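Local structure of hemoglobin component VII (Tokunagayusurika akamusi, 1X46) at residues Val27-Lys35 with Leu52-Ala62; Asp1-Ala9 with Ser137-Pro148. The protein binds heme b and, as a hemoglobin of the globin family from a midge larva, probably carries or stores oxygen. All blocks are in the same frame, centred on the assembly; numbering follows the deposited sequence.

Interaction 1. Residues Val27-Lys35 with Leu52-Ala62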
loop_
_atom_site.group_PDB
_atom_site.type_symbol
_atom_site.label_atom_id
_atom_site.label_comp_id
_atom_site.label_asym_id
_atom_site.label_seq_id
_atom_site.Cartn_x
_atom_site.Cartn_y
_atom_site.Cartn_z
ATOM N N VAL A 27 8.754 -8.735 -2.079
ATOM C CA VAL A 27 10.036 -8.399 -1.459
ATOM C C VAL A 27 10.591 -7.104 -2.054
ATOM O O VAL A 27 11.048 -6.233 -1.314
ATOM C CB VAL A 27 11.032 -9.584 -1.620
ATOM C CG1 VAL A 27 12.470 -9.154 -1.402
ATOM C CG2 VAL A 27 10.664 -10.733 -0.652
ATOM N N ASP A 28 10.502 -6.972 -3.378
ATOM C CA ASP A 28 11.013 -5.767 -4.034
ATOM C C ASP A 28 10.191 -4.553 -3.635
ATOM O O ASP A 28 10.764 -3.451 -3.481
ATOM C CB ASP A 28 11.052 -5.898 -5.551
ATOM C CG ASP A 28 12.103 -6.897 -6.039
ATOM O OD1 ASP A 28 13.067 -7.193 -5.312
ATOM O OD2 ASP A 28 12.005 -7.434 -7.170
ATOM N N ILE A 29 8.879 -4.719 -3.446
ATOM C CA ILE A 29 8.062 -3.572 -3.024
ATOM C C ILE A 29 8.502 -3.122 -1.633
ATOM O O ILE A 29 8.677 -1.915 -1.382
ATOM C CB ILE A 29 6.552 -3.974 -2.992
ATOM C CG1 ILE A 29 6.015 -4.135 -4.419
ATOM C CG2 ILE A 29 5.726 -2.920 -2.198
ATOM C CD1 ILE A 29 4.687 -4.889 -4.472
ATOM N N LEU A 30 8.702 -4.065 -0.711
ATOM C CA LEU A 30 9.131 -3.693 0.637
ATOM C C LEU A 30 10.521 -3.100 0.653
ATOM O O LEU A 30 10.790 -2.109 1.366
ATOM C CB LEU A 30 9.029 -4.878 1.633
ATOM C CG LEU A 30 9.301 -4.569 3.106
ATOM C CD1 LEU A 30 8.307 -3.502 3.606
ATOM C CD2 LEU A 30 9.186 -5.859 3.964
ATOM N N TYR A 31 11.434 -3.730 -0.092
ATOM C CA TYR A 31 12.772 -3.164 -0.201
ATOM C C TYR A 31 12.715 -1.722 -0.732
ATOM O O TYR A 31 13.394 -0.853 -0.162
ATOM C CB TYR A 31 13.629 -4.051 -1.107
ATOM C CG TYR A 31 14.982 -3.465 -1.390
ATOM C CD1 TYR A 31 16.067 -3.760 -0.578
ATOM C CD2 TYR A 31 15.172 -2.621 -2.486
ATOM C CE1 TYR A 31 17.323 -3.228 -0.843
ATOM C CE2 TYR A 31 16.436 -2.072 -2.745
ATOM C CZ TYR A 31 17.487 -2.401 -1.910
ATOM O OH TYR A 31 18.751 -1.899 -2.138
ATOM N N ASN A 32 11.888 -1.475 -1.752
ATOM C CA ASN A 32 11.797 -0.125 -2.303
ATOM C C ASN A 32 11.286 0.875 -1.274
ATOM O O ASN A 32 11.772 2.001 -1.167
ATOM C CB ASN A 32 10.923 -0.124 -3.532
ATOM C CG ASN A 32 10.843 1.226 -4.170
ATOM O OD1 ASN A 32 11.849 1.745 -4.668
ATOM N ND2 ASN A 32 9.657 1.797 -4.183
ATOM N N PHE A 33 10.315 0.457 -0.487
ATOM C CA PHE A 33 9.770 1.306 0.562
ATOM C C PHE A 33 10.833 1.654 1.577
ATOM O O PHE A 33 11.026 2.844 1.859
ATOM C CB PHE A 33 8.542 0.605 1.201
ATOM C CG PHE A 33 7.965 1.347 2.390
ATOM C CD1 PHE A 33 7.706 2.710 2.321
ATOM C CD2 PHE A 33 7.701 0.668 3.596
ATOM C CE1 PHE A 33 7.172 3.399 3.426
ATOM C CE2 PHE A 33 7.181 1.346 4.707
ATOM C CZ PHE A 33 6.895 2.719 4.612
ATOM N N PHE A 34 11.556 0.661 2.119
ATOM C CA PHE A 34 12.552 0.948 3.130
ATOM C C PHE A 34 13.753 1.705 2.550
ATOM O O PHE A 34 14.346 2.516 3.265
ATOM C CB PHE A 34 13.024 -0.372 3.768
ATOM C CG PHE A 34 12.015 -1.003 4.722
ATOM C CD1 PHE A 34 10.930 -0.284 5.234
ATOM C CD2 PHE A 34 12.204 -2.309 5.127
ATOM C CE1 PHE A 34 10.040 -0.886 6.113
ATOM C CE2 PHE A 34 11.341 -2.929 6.015
ATOM C CZ PHE A 34 10.255 -2.238 6.511
ATOM N N LYS A 35 14.130 1.426 1.301
ATOM C CA LYS A 35 15.229 2.167 0.649
ATOM C C LYS A 35 14.846 3.649 0.541
ATOM O O LYS A 35 15.684 4.520 0.831
ATOM C CB LYS A 35 15.582 1.557 -0.717
ATOM C CG LYS A 35 16.841 2.131 -1.355
ATOM C CD LYS A 35 18.112 1.504 -0.767
ATOM C CE LYS A 35 19.340 1.939 -1.560
ATOM N NZ LYS A 35 20.119 3.022 -0.881
ATOM N N LEU A 52 19.747 -2.964 5.238
ATOM C CA LEU A 52 18.720 -3.354 4.289
ATOM C C LEU A 52 19.230 -4.339 3.266
ATOM O O LEU A 52 18.484 -5.201 2.838
ATOM C CB LEU A 52 18.116 -2.135 3.610
ATOM C CG LEU A 52 16.953 -2.389 2.667
ATOM C CD1 LEU A 52 15.748 -3.080 3.364
ATOM C CD2 LEU A 52 16.591 -1.051 2.043
ATOM N N GLU A 53 20.509 -4.219 2.883
ATOM C CA GLU A 53 21.076 -5.120 1.893
ATOM C C GLU A 53 21.180 -6.550 2.414
ATOM O O GLU A 53 21.132 -7.502 1.626
ATOM C CB GLU A 53 22.435 -4.614 1.404
ATOM C CG GLU A 53 22.401 -3.267 0.662
ATOM C CD GLU A 53 21.412 -3.237 -0.500
ATOM O OE1 GLU A 53 21.471 -4.106 -1.393
ATOM O OE2 GLU A 53 20.551 -2.346 -0.475
ATOM N N SER A 54 21.315 -6.698 3.742
ATOM C CA SER A 54 21.368 -7.997 4.421
ATOM C C SER A 54 19.986 -8.601 4.565
ATOM O O SER A 54 19.824 -9.813 4.524
ATOM C CB SER A 54 21.948 -7.827 5.836
ATOM O OG SER A 54 23.260 -7.305 5.781
ATOM N N LEU A 55 18.993 -7.752 4.775
ATOM C CA LEU A 55 17.622 -8.238 4.994
ATOM C C LEU A 55 16.959 -8.872 3.764
ATOM O O LEU A 55 16.171 -9.830 3.888
ATOM C CB LEU A 55 16.746 -7.097 5.512
ATOM C CG LEU A 55 16.951 -6.675 6.959
ATOM C CD1 LEU A 55 16.258 -5.328 7.203
ATOM C CD2 LEU A 55 16.394 -7.721 7.937
ATOM N N LYS A 56 17.204 -8.342 2.572
ATOM C CA LYS A 56 16.612 -8.881 1.362
ATOM C C LYS A 56 16.977 -10.399 1.136
ATOM O O LYS A 56 18.106 -10.814 1.344
ATOM C CB LYS A 56 16.973 -7.997 0.151
ATOM C CG LYS A 56 16.025 -8.167 -1.017
ATOM C CD LYS A 56 15.991 -7.030 -2.069
ATOM C CE LYS A 56 17.351 -6.504 -2.470
ATOM N NZ LYS A 56 17.335 -5.902 -3.846
ATOM N N ASP A 57 16.010 -11.215 0.733
ATOM C CA ASP A 57 16.199 -12.658 0.586
ATOM C C ASP A 57 16.270 -13.444 1.900
ATOM O O ASP A 57 16.643 -14.606 1.895
ATOM C CB ASP A 57 17.382 -13.005 -0.339
ATOM C CG ASP A 57 17.206 -12.422 -1.721
ATOM O OD1 ASP A 57 16.234 -12.811 -2.405
ATOM O OD2 ASP A 57 17.952 -11.550 -2.187
ATOM N N THR A 58 15.905 -12.810 3.006
ATOM C CA THR A 58 15.732 -13.536 4.267
ATOM C C THR A 58 14.276 -13.760 4.515
ATOM O O THR A 58 13.410 -12.977 4.080
ATOM C CB THR A 58 16.369 -12.847 5.480
ATOM O OG1 THR A 58 15.694 -11.605 5.788
ATOM C CG2 THR A 58 17.837 -12.475 5.172
ATOM N N ALA A 59 13.994 -14.817 5.257
ATOM C CA ALA A 59 12.609 -15.170 5.517
ATOM C C ALA A 59 11.834 -14.140 6.331
ATOM O O ALA A 59 10.698 -13.866 5.982
ATOM C CB ALA A 59 12.500 -16.603 6.145
ATOM N N PRO A 60 12.398 -13.539 7.393
ATOM C CA PRO A 60 11.639 -12.501 8.102
ATOM C C PRO A 60 11.233 -11.334 7.178
ATOM O O PRO A 60 10.162 -10.748 7.342
ATOM C CB PRO A 60 12.620 -12.036 9.178
ATOM C CG PRO A 60 13.494 -13.250 9.400
ATOM C CD PRO A 60 13.701 -13.805 8.053
ATOM N N PHE A 61 12.109 -10.960 6.258
ATOM C CA PHE A 61 11.781 -9.899 5.319
ATOM C C PHE A 61 10.661 -10.279 4.349
ATOM O O PHE A 61 9.700 -9.527 4.179
ATOM C CB PHE A 61 13.045 -9.471 4.538
ATOM C CG PHE A 61 12.915 -8.134 3.838
ATOM C CD1 PHE A 61 12.986 -6.951 4.558
ATOM C CD2 PHE A 61 12.739 -8.086 2.469
ATOM C CE1 PHE A 61 12.907 -5.727 3.884
ATOM C CE2 PHE A 61 12.650 -6.848 1.782
ATOM C CZ PHE A 61 12.715 -5.674 2.529
ATOM N N ALA A 62 10.766 -11.462 3.735
ATOM C CA ALA A 62 9.710 -11.944 2.857
ATOM C C ALA A 62 8.410 -12.121 3.664
ATOM O O ALA A 62 7.334 -11.881 3.146
ATOM C CB ALA A 62 10.108 -13.281 2.246
HETATM O O HOH W 1 14.977 -4.734 -5.579
HETATM O O HOH W 2 19.441 -3.927 -4.122
#

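Interaction 2. Residues Asp1-Ala9 with Ser137-Pro148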
loop_
_atom_site.group_PDB
_atom_site.type_symbol
_atom_site.label_atom_id
_atom_site.label_comp_id
_atom_site.label_asym_id
_atom_site.label_seq_id
_atom_site.Cartn_x
_atom_site.Cartn_y
_atom_site.Cartn_z
ATOM N N ASP A 1 -9.009 15.575 7.119
ATOM C CA ASP A 1 -8.607 14.335 6.387
ATOM C C ASP A 1 -9.394 14.218 5.086
ATOM O O ASP A 1 -10.374 14.936 4.900
ATOM C CB ASP A 1 -8.841 13.107 7.263
ATOM C CG ASP A 1 -7.976 13.108 8.510
ATOM O OD1 ASP A 1 -6.807 13.552 8.432
ATOM O OD2 ASP A 1 -8.379 12.669 9.605
ATOM N N PRO A 2 -8.960 13.358 4.164
ATOM C CA PRO A 2 -9.645 13.227 2.882
ATOM C C PRO A 2 -11.091 12.784 3.014
ATOM O O PRO A 2 -11.520 12.228 4.028
ATOM C CB PRO A 2 -8.802 12.184 2.140
ATOM C CG PRO A 2 -7.409 12.377 2.803
ATOM C CD PRO A 2 -7.754 12.504 4.225
ATOM N N THR A 3 -11.834 13.102 1.970
ATOM C CA THR A 3 -13.241 12.761 1.827
ATOM C C THR A 3 -13.348 11.674 0.765
ATOM O O THR A 3 -12.726 11.762 -0.303
ATOM C CB THR A 3 -14.015 14.045 1.419
ATOM O OG1 THR A 3 -13.896 15.020 2.471
ATOM C CG2 THR A 3 -15.517 13.788 1.303
ATOM N N TRP A 4 -14.100 10.617 1.037
ATOM C CA TRP A 4 -14.320 9.566 0.049
ATOM C C TRP A 4 -15.031 10.098 -1.217
ATOM O O TRP A 4 -16.030 10.809 -1.120
ATOM C CB TRP A 4 -15.113 8.427 0.678
ATOM C CG TRP A 4 -15.297 7.192 -0.163
ATOM C CD1 TRP A 4 -16.108 7.054 -1.253
ATOM C CD2 TRP A 4 -14.695 5.903 0.049
ATOM N NE1 TRP A 4 -16.054 5.766 -1.728
ATOM C CE2 TRP A 4 -15.186 5.038 -0.955
ATOM C CE3 TRP A 4 -13.792 5.390 0.993
ATOM C CZ2 TRP A 4 -14.798 3.677 -1.057
ATOM C CZ3 TRP A 4 -13.381 4.035 0.887
ATOM C CH2 TRP A 4 -13.914 3.187 -0.117
ATOM N N VAL A 5 -14.470 9.785 -2.383
ATOM C CA VAL A 5 -15.039 10.155 -3.679
ATOM C C VAL A 5 -15.055 8.836 -4.445
ATOM O O VAL A 5 -13.995 8.283 -4.769
ATOM C CB VAL A 5 -14.168 11.257 -4.404
ATOM C CG1 VAL A 5 -14.611 11.506 -5.860
ATOM C CG2 VAL A 5 -14.155 12.564 -3.622
ATOM N N ASP A 6 -16.236 8.288 -4.710
ATOM C CA ASP A 6 -16.340 6.997 -5.408
ATOM C C ASP A 6 -15.515 6.958 -6.692
ATOM O O ASP A 6 -15.543 7.890 -7.492
ATOM C CB ASP A 6 -17.801 6.672 -5.739
ATOM C CG ASP A 6 -18.622 6.370 -4.498
ATOM O OD1 ASP A 6 -18.321 5.366 -3.814
ATOM O OD2 ASP A 6 -19.593 7.076 -4.137
ATOM N N MET A 7 -14.772 5.879 -6.874
ATOM C CA MET A 7 -13.899 5.760 -8.031
ATOM C C MET A 7 -14.717 5.377 -9.239
ATOM O O MET A 7 -15.705 4.663 -9.129
ATOM C CB MET A 7 -12.855 4.680 -7.806
ATOM C CG MET A 7 -11.706 5.118 -6.928
ATOM S SD MET A 7 -10.560 3.753 -6.623
ATOM C CE MET A 7 -9.728 3.711 -8.209
ATOM N N GLU A 8 -14.274 5.840 -10.389
ATOM C CA GLU A 8 -14.816 5.363 -11.656
ATOM C C GLU A 8 -14.372 3.926 -11.902
ATOM O O GLU A 8 -13.305 3.511 -11.458
ATOM C CB GLU A 8 -14.388 6.290 -12.790
ATOM C CG GLU A 8 -15.160 7.607 -12.800
ATOM C CD GLU A 8 -14.451 8.706 -13.577
ATOM O OE1 GLU A 8 -14.637 8.779 -14.814
ATOM O OE2 GLU A 8 -13.712 9.507 -12.955
ATOM N N ALA A 9 -15.204 3.145 -12.573
ATOM C CA ALA A 9 -14.935 1.732 -12.851
ATOM C C ALA A 9 -13.655 1.461 -13.651
ATOM O O ALA A 9 -12.956 0.471 -13.415
ATOM C CB ALA A 9 -16.159 1.087 -13.554
ATOM N N SER A 137 -6.741 8.283 -6.680
ATOM C CA SER A 137 -8.154 8.222 -6.257
ATOM C C SER A 137 -8.373 7.096 -5.256
ATOM O O SER A 137 -9.137 7.266 -4.297
ATOM C CB SER A 137 -9.081 8.057 -7.465
ATOM O OG SER A 137 -9.006 9.216 -8.283
ATOM N N ALA A 138 -7.720 5.959 -5.492
ATOM C CA ALA A 138 -7.790 4.826 -4.580
ATOM C C ALA A 138 -7.181 5.169 -3.215
ATOM O O ALA A 138 -7.774 4.925 -2.165
ATOM C CB ALA A 138 -7.091 3.628 -5.192
ATOM N N PHE A 139 -5.991 5.752 -3.235
ATOM C CA PHE A 139 -5.369 6.184 -1.988
ATOM C C PHE A 139 -6.179 7.238 -1.235
ATOM O O PHE A 139 -6.273 7.174 -0.017
ATOM C CB PHE A 139 -3.924 6.654 -2.210
ATOM C CG PHE A 139 -2.920 5.530 -2.210
ATOM C CD1 PHE A 139 -2.576 4.913 -1.016
ATOM C CD2 PHE A 139 -2.330 5.089 -3.377
ATOM C CE1 PHE A 139 -1.631 3.847 -0.985
ATOM C CE2 PHE A 139 -1.400 4.036 -3.343
ATOM C CZ PHE A 139 -1.068 3.434 -2.154
ATOM N N ASN A 140 -6.757 8.203 -1.950
ATOM C CA ASN A 140 -7.626 9.203 -1.333
ATOM C C ASN A 140 -8.708 8.507 -0.503
ATOM O O ASN A 140 -8.940 8.865 0.660
ATOM C CB ASN A 140 -8.299 10.059 -2.411
ATOM C CG ASN A 140 -9.396 11.016 -1.826
ATOM O OD1 ASN A 140 -10.619 10.712 -1.819
ATOM N ND2 ASN A 140 -8.952 12.139 -1.330
ATOM N N ASN A 141 -9.340 7.513 -1.125
ATOM C CA ASN A 141 -10.431 6.801 -0.467
ATOM C C ASN A 141 -9.932 5.964 0.712
ATOM O O ASN A 141 -10.534 5.976 1.781
ATOM C CB ASN A 141 -11.209 5.978 -1.476
ATOM C CG ASN A 141 -12.080 6.842 -2.366
ATOM O OD1 ASN A 141 -12.173 8.051 -2.159
ATOM N ND2 ASN A 141 -12.735 6.213 -3.369
ATOM N N MET A 142 -8.803 5.278 0.530
ATOM C CA MET A 142 -8.187 4.577 1.663
ATOM C C MET A 142 -7.958 5.543 2.842
ATOM O O MET A 142 -8.311 5.248 4.000
ATOM C CB MET A 142 -6.849 3.940 1.238
ATOM C CG MET A 142 -6.005 3.440 2.395
ATOM S SD MET A 142 -4.305 3.044 1.764
ATOM C CE MET A 142 -3.354 3.180 3.272
ATOM N N TYR A 143 -7.335 6.686 2.561
ATOM C CA TYR A 143 -7.027 7.674 3.588
ATOM C C TYR A 143 -8.263 8.232 4.289
ATOM O O TYR A 143 -8.223 8.535 5.468
ATOM C CB TYR A 143 -6.224 8.854 2.993
ATOM C CG TYR A 143 -4.878 8.459 2.410
ATOM C CD1 TYR A 143 -4.236 7.271 2.773
ATOM C CD2 TYR A 143 -4.258 9.283 1.463
ATOM C CE1 TYR A 143 -3.020 6.943 2.230
ATOM C CE2 TYR A 143 -3.030 8.955 0.920
ATOM C CZ TYR A 143 -2.429 7.775 1.305
ATOM O OH TYR A 143 -1.197 7.397 0.778
ATOM N N SER A 144 -9.362 8.349 3.549
ATOM C CA SER A 144 -10.574 8.898 4.134
ATOM C C SER A 144 -11.061 8.042 5.316
ATOM O O SER A 144 -11.677 8.561 6.241
ATOM C CB SER A 144 -11.656 9.053 3.063
ATOM O OG SER A 144 -12.215 7.808 2.709
ATOM N N VAL A 145 -10.746 6.753 5.271
ATOM C CA VAL A 145 -11.146 5.814 6.306
ATOM C C VAL A 145 -10.009 5.530 7.278
ATOM O O VAL A 145 -10.236 5.361 8.468
ATOM C CB VAL A 145 -11.668 4.506 5.660
ATOM C CG1 VAL A 145 -11.849 3.413 6.688
ATOM C CG2 VAL A 145 -12.969 4.781 4.920
ATOM N N VAL A 146 -8.779 5.481 6.759
ATOM C CA VAL A 146 -7.620 5.161 7.601
ATOM C C VAL A 146 -7.156 6.343 8.463
ATOM O O VAL A 146 -6.894 6.166 9.644
ATOM C CB VAL A 146 -6.452 4.595 6.751
ATOM C CG1 VAL A 146 -5.110 4.528 7.523
ATOM C CG2 VAL A 146 -6.813 3.241 6.210
ATOM N N PHE A 147 -7.055 7.538 7.894
ATOM C CA PHE A 147 -6.541 8.702 8.637
ATOM C C PHE A 147 -7.292 9.007 9.943
ATOM O O PHE A 147 -6.632 9.256 10.947
ATOM C CB PHE A 147 -6.404 9.971 7.771
ATOM C CG PHE A 147 -5.250 9.939 6.773
ATOM C CD1 PHE A 147 -4.456 8.798 6.574
ATOM C CD2 PHE A 147 -4.998 11.070 6.000
ATOM C CE1 PHE A 147 -3.414 8.818 5.623
ATOM C CE2 PHE A 147 -3.972 11.090 5.044
ATOM C CZ PHE A 147 -3.185 9.958 4.866
ATOM N N PRO A 148 -8.624 8.951 9.959
ATOM C CA PRO A 148 -9.370 9.163 11.223
ATOM C C PRO A 148 -9.068 8.137 12.303
ATOM O O PRO A 148 -9.360 8.420 13.483
ATOM C CB PRO A 148 -10.834 9.038 10.785
ATOM C CG PRO A 148 -10.832 9.369 9.313
ATOM C CD PRO A 148 -9.545 8.731 8.827
HETATM O O HOH W 3 -11.479 11.211 6.561
HETATM O O HOH W 4 -11.262 9.171 -4.807
#

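Interaction 1. Residues Val27-Lys35 with Leu52-Ala62
Tyr31 takes a cation-pi contact from Lys56, whose NZ stands 3.9 Å from the centroid of the Tyr31 ring and only 4° off its normal. The lysine chain lies over the same face, CE touching the rim beside CD1, and its bend at chi3 lays CD, CE and NZ along the ring. At the ring edge Tyr31 OH donates a very short 2.5 Å bond to OE2 of Glu53, whose carboxylate is turned 88° to the ring. One water accepts from Lys56 NZ and gives a weak bond to Tyr31 OH; another accepts from NZ and gives a weak bond to Asp28 OD1. A phenylalanine at Tyr31 would keep the aromatic face but would probably leave Glu53 OE2 without its hydroxyl mate and free the carboxylate to turn.

Deeper in, Phe61 is a knob in the hole formed by Val27, Leu30, Tyr31 and Phe34. With CG anti to the backbone N (chi1 -163°), its ring reaches across to helix 26-36: Leu30 CD2 makes a CH-pi contact over one face, 3.9 Å from the Phe61 centroid, while Val27 O and Tyr31 N lie at the edge. Branched Leu52 fills the angle between Tyr31 and Phe34, CG 3.6 Å from Tyr31 CE1. Helix 26-36 thus packs on short helix 52-55 and the start of helix 59-78, corresponding to B, D and E of the globin fold, with a polar rim over an apolar interior.

Interaction 2. Residues Asp1-Ala9 with Ser137-Pro148
An extended N-terminal arm, running ahead of helix 9-20, lies along the last long helix of the globin fold, and the contact is centred on Asn141 beneath Trp4 and Val5. The Asn141 amide serves the backbone of Val5 at both ends: Val5 N donates to Asn141 OD1 (2.9 Å, nearly straight at 169°), and Asn141 ND2 donates to Val5 O (2.8 Å), approaching from above that carbonyl's plane. Asparagine suits the place because one flat group supplies both an acceptor and a donor, somewhat as the backbone of a neighbouring strand would.

The same amide is stacked under the Trp4 indole, the planes 6° apart, with Asn141 CB 3.7 Å from the centroid of the six-membered ring. Trp4 CG anti to the backbone N (chi1 -173°) carries the indole over this amide, and NE1 donates in the ring plane to Asp6 OD1, a bond that would help hold the rotation of the indole. At the ring edge sits Ser144 OG, itself bonded back to Asn141 O at 2.7 Å.

Toward the start of the arm, the compact ring of Pro2 lies across both Tyr143 and Phe147, its CG on Tyr143 CB and its CD 3.6 Å from Phe147 CD2, and a water bridges Pro2 O and Ser144 O. Toward the other end, flexible Met7 bends at chi3 and rests SD on Ala138, 3.6 Å from Ala138 CA, where a small residue admits the sulfur.

Around this seam, Trp4 also receives Lys89 of helix 85-100 in a cation-pi contact, and Val145 packs on that helix. Tyr143 OH is bonded to Glu113 of helix 106-123, whereas Met7 leans on Ile12 and Val15 of helix 9-20.

Interactions 1 and 2 lie on opposite sides of the chain's centre, their own centres 28 Å apart and their nearest atoms about 9 Å apart. In sequence, 1-9 with 137-148 brings the chain ends together, and 27-35 with 52-62 falls within the span between them. Phe33, within 27-35 though not touching 52-62, touches the heme; Phe34, which does take part in interaction 1, has its side chain about 4 Å from that of heme-binding Phe44 and about 7 Å from the heme. In interaction 2 the Tyr143 side chain is also about 7 Å from the heme. The axial ligand His99 has its side chain about 10 Å from that of Leu30 and about 9 Å from that of Phe147.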